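Local coordinates for GGDEF family protein (Vibrio cholerae, PDB 5GZS) that is probably a c-di-GMP-making diguanylate cyclase whose periplasmic portion, built of two solute-binding-type domains, holds arginine, at residues S218-Q223 with G423-P428. Residues are numbered along the deposited sequence; the frame is centred on the assembly and turned at random.
Sequences SGLNVQ and GATLAP
Ser218 OG is gripped by two backbone groups of its own chain: it accepts from Leu220 N at 3.2 Å, N-H...O angle 145°, in an ST turn, and is hydrogen-bonded to Val215 O one turn back in helix 189-218. A chi1 of 82° sets the hydroxyl between its own N and carbonyl carbon, where it meets Leu220 N and Val215 O; CB itself points to Thr425 on helix 421-435. The methyl of that threonine, CG2, comes up against Ser218 CB at 3.7 Å and lies 3.8 Å from Ser218 OG. Thr425 presents this methyl because CG2 stands anti to the backbone N, while OG1 lies beside that N and anti to the carbonyl carbon.

At Gly219 the chain leaves helical geometry with a positive phi of 76°, turns off the end of the long helix and sets out for strand 226-230. This is the link between the two halves of the periplasmic portion, each related to family 3 solute-binding proteins; helix 421-435, near the C-terminus, packs against the turn in the second half. The arginine pocket lies in the first half.

Leu220, next after the glycine, drops its side chain onto the helix. Against Thr425 and Leu426 it is the CD2 methyl that touches, meeting Leu426 CD2 at 3.8 Å and Thr425 CG2 at 4.0 Å, while the two leucine side chains run at about a right angle. Leu422 and Leu429 of the same helix also touch Leu220, and Leu262 lies against both leucines. Leu426, which is buried, continues inward to Phe417 on strand 414-417. Beyond Leu220 the loop draws away from the helix, and Asn221 OD1 accepts from Gln223 N at 2.9 Å in an Asx turn, the donor well above the carbonyl plane.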
ATOM      1  N   SER A 218     -26.859 -17.595 -17.435  1.00 44.64           N
ATOM      2  CA  SER A 218     -27.602 -16.783 -16.481  1.00 38.93           C
ATOM      3  C   SER A 218     -29.023 -16.647 -16.982  1.00 38.23           C
ATOM      4  O   SER A 218     -29.961 -16.429 -16.218  1.00 30.82           O
ATOM      5  CB  SER A 218     -26.972 -15.400 -16.309  1.00 33.50           C
ATOM      6  OG  SER A 218     -27.376 -14.529 -17.351  1.00 38.89           O
ATOM      7  N   GLY A 219     -29.180 -16.757 -18.292  1.00 34.14           N
ATOM      8  CA  GLY A 219     -30.515 -16.747 -18.846  1.00 35.24           C
ATOM      9  C   GLY A 219     -31.101 -15.363 -18.874  1.00 28.82           C
ATOM     10  O   GLY A 219     -32.310 -15.204 -18.881  1.00 54.08           O
ATOM     11  N   LEU A 220     -30.245 -14.354 -18.858  1.00 36.99           N
ATOM     12  CA  LEU A 220     -30.746 -13.001 -18.945  1.00 40.73           C
ATOM     13  C   LEU A 220     -30.952 -12.684 -20.425  1.00 41.50           C
ATOM     14  O   LEU A 220     -30.308 -13.260 -21.289  1.00 47.55           O
ATOM     15  CB  LEU A 220     -29.793 -11.998 -18.260  1.00 38.51           C
ATOM     16  CG  LEU A 220     -28.493 -11.618 -18.964  1.00 38.63           C
ATOM     17  CD1 LEU A 220     -28.737 -10.513 -19.971  1.00 31.96           C
ATOM     18  CD2 LEU A 220     -27.442 -11.197 -17.948  1.00 33.07           C
ATOM     19  N   ASN A 221     -31.851 -11.752 -20.700  1.00 43.37           N
ATOM     20  CA  ASN A 221     -32.210 -11.384 -22.050  1.00 35.31           C
ATOM     21  C   ASN A 221     -31.223 -10.404 -22.671  1.00 36.60           C
ATOM     22  O   ASN A 221     -31.409  -9.201 -22.558  1.00 46.91           O
ATOM     23  CB  ASN A 221     -33.627 -10.801 -22.039  1.00 36.03           C
ATOM     24  CG  ASN A 221     -34.103 -10.377 -23.406  1.00 35.74           C
ATOM     25  OD1 ASN A 221     -33.408 -10.525 -24.404  1.00 29.86           O
ATOM     26  ND2 ASN A 221     -35.315  -9.860 -23.457  1.00 42.51           N
ATOM     27  N   VAL A 222     -30.205 -10.916 -23.360  1.00 36.09           N
ATOM     28  CA  VAL A 222     -29.214 -10.057 -24.011  1.00 35.08           C
ATOM     29  C   VAL A 222     -29.777  -9.138 -25.126  1.00 50.75           C
ATOM     30  O   VAL A 222     -29.020  -8.329 -25.687  1.00 46.09           O
ATOM     31  CB  VAL A 222     -28.061 -10.887 -24.644  1.00 41.12           C
ATOM     32  CG1 VAL A 222     -27.649 -12.071 -23.737  1.00 41.22           C
ATOM     33  CG2 VAL A 222     -28.462 -11.385 -26.025  1.00 33.29           C
ATOM     34  N   GLN A 223     -31.067  -9.260 -25.467  1.00 36.37           N
ATOM     35  CA  GLN A 223     -31.658  -8.323 -26.419  1.00 35.00           C
ATOM     36  C   GLN A 223     -32.124  -7.076 -25.677  1.00 45.11           C
ATOM     37  O   GLN A 223     -32.500  -6.076 -26.294  1.00 51.86           O
ATOM     38  CB  GLN A 223     -32.834  -8.929 -27.188  1.00 40.56           C
ATOM     39  CG  GLN A 223     -32.471 -10.034 -28.155  1.00 50.19           C
ATOM     40  CD  GLN A 223     -31.202  -9.747 -28.943  1.00 60.89           C
ATOM     41  OE1 GLN A 223     -31.090  -8.737 -29.636  1.00 70.15           O
ATOM     42  NE2 GLN A 223     -30.231 -10.638 -28.828  1.00 60.67           N
ATOM     43  N   GLY A 423     -30.652  -6.985 -11.922  1.00 29.67           N
ATOM     44  CA  GLY A 423     -29.493  -6.323 -11.349  1.00 29.39           C
ATOM     45  C   GLY A 423     -28.692  -7.260 -10.463  1.00 36.63           C
ATOM     46  O   GLY A 423     -27.455  -7.205 -10.433  1.00 29.99           O
ATOM     47  N   ALA A 424     -29.402  -8.133  -9.750  1.00 30.52           N
ATOM     48  CA  ALA A 424     -28.773  -9.185  -8.956  1.00 31.01           C
ATOM     49  C   ALA A 424     -27.904 -10.108  -9.822  1.00 31.76           C
ATOM     50  O   ALA A 424     -26.902 -10.634  -9.357  1.00 31.78           O
ATOM     51  CB  ALA A 424     -29.820  -9.990  -8.230  1.00 32.14           C
ATOM     52  N   THR A 425     -28.279 -10.302 -11.082  1.00 29.82           N
ATOM     53  CA  THR A 425     -27.526 -11.182 -11.954  1.00 29.28           C
ATOM     54  C   THR A 425     -26.436 -10.365 -12.620  1.00 38.78           C
ATOM     55  O   THR A 425     -25.321 -10.849 -12.828  1.00 44.86           O
ATOM     56  CB  THR A 425     -28.432 -11.862 -13.020  1.00 29.23           C
ATOM     57  OG1 THR A 425     -29.214 -12.886 -12.400  1.00 50.42           O
ATOM     58  CG2 THR A 425     -27.603 -12.498 -14.120  1.00 28.50           C
ATOM     59  N   LEU A 426     -26.745  -9.113 -12.945  1.00 37.04           N
ATOM     60  CA  LEU A 426     -25.767  -8.301 -13.656  1.00 33.60           C
ATOM     61  C   LEU A 426     -24.523  -8.058 -12.803  1.00 29.56           C
ATOM     62  O   LEU A 426     -23.417  -8.268 -13.273  1.00 27.56           O
ATOM     63  CB  LEU A 426     -26.372  -6.966 -14.095  1.00 29.92           C
ATOM     64  CG  LEU A 426     -27.288  -7.105 -15.313  1.00 35.81           C
ATOM     65  CD1 LEU A 426     -27.915  -5.748 -15.699  1.00 26.72           C
ATOM     66  CD2 LEU A 426     -26.575  -7.798 -16.502  1.00 25.97           C
ATOM     67  N   ALA A 427     -24.714  -7.630 -11.558  1.00 28.84           N
ATOM     68  CA  ALA A 427     -23.613  -7.141 -10.725  1.00 32.04           C
ATOM     69  C   ALA A 427     -22.420  -8.119 -10.594  1.00 29.03           C
ATOM     70  O   ALA A 427     -21.288  -7.699 -10.805  1.00 28.70           O
ATOM     71  CB  ALA A 427     -24.146  -6.740  -9.325  1.00 29.91           C
ATOM     72  N   PRO A 428     -22.656  -9.415 -10.265  1.00 28.96           N
ATOM     73  CA  PRO A 428     -21.515 -10.352 -10.220  1.00 30.99           C
ATOM     74  C   PRO A 428     -20.849 -10.539 -11.561  1.00 31.58           C
ATOM     75  O   PRO A 428     -19.627 -10.679 -11.609  1.00 37.31           O
ATOM     76  CB  PRO A 428     -22.139 -11.677  -9.779  1.00 29.49           C
ATOM     77  CG  PRO A 428     -23.374 -11.285  -9.074  1.00 34.65           C
ATOM     78  CD  PRO A 428     -23.893 -10.060  -9.784  1.00 30.26           C
TER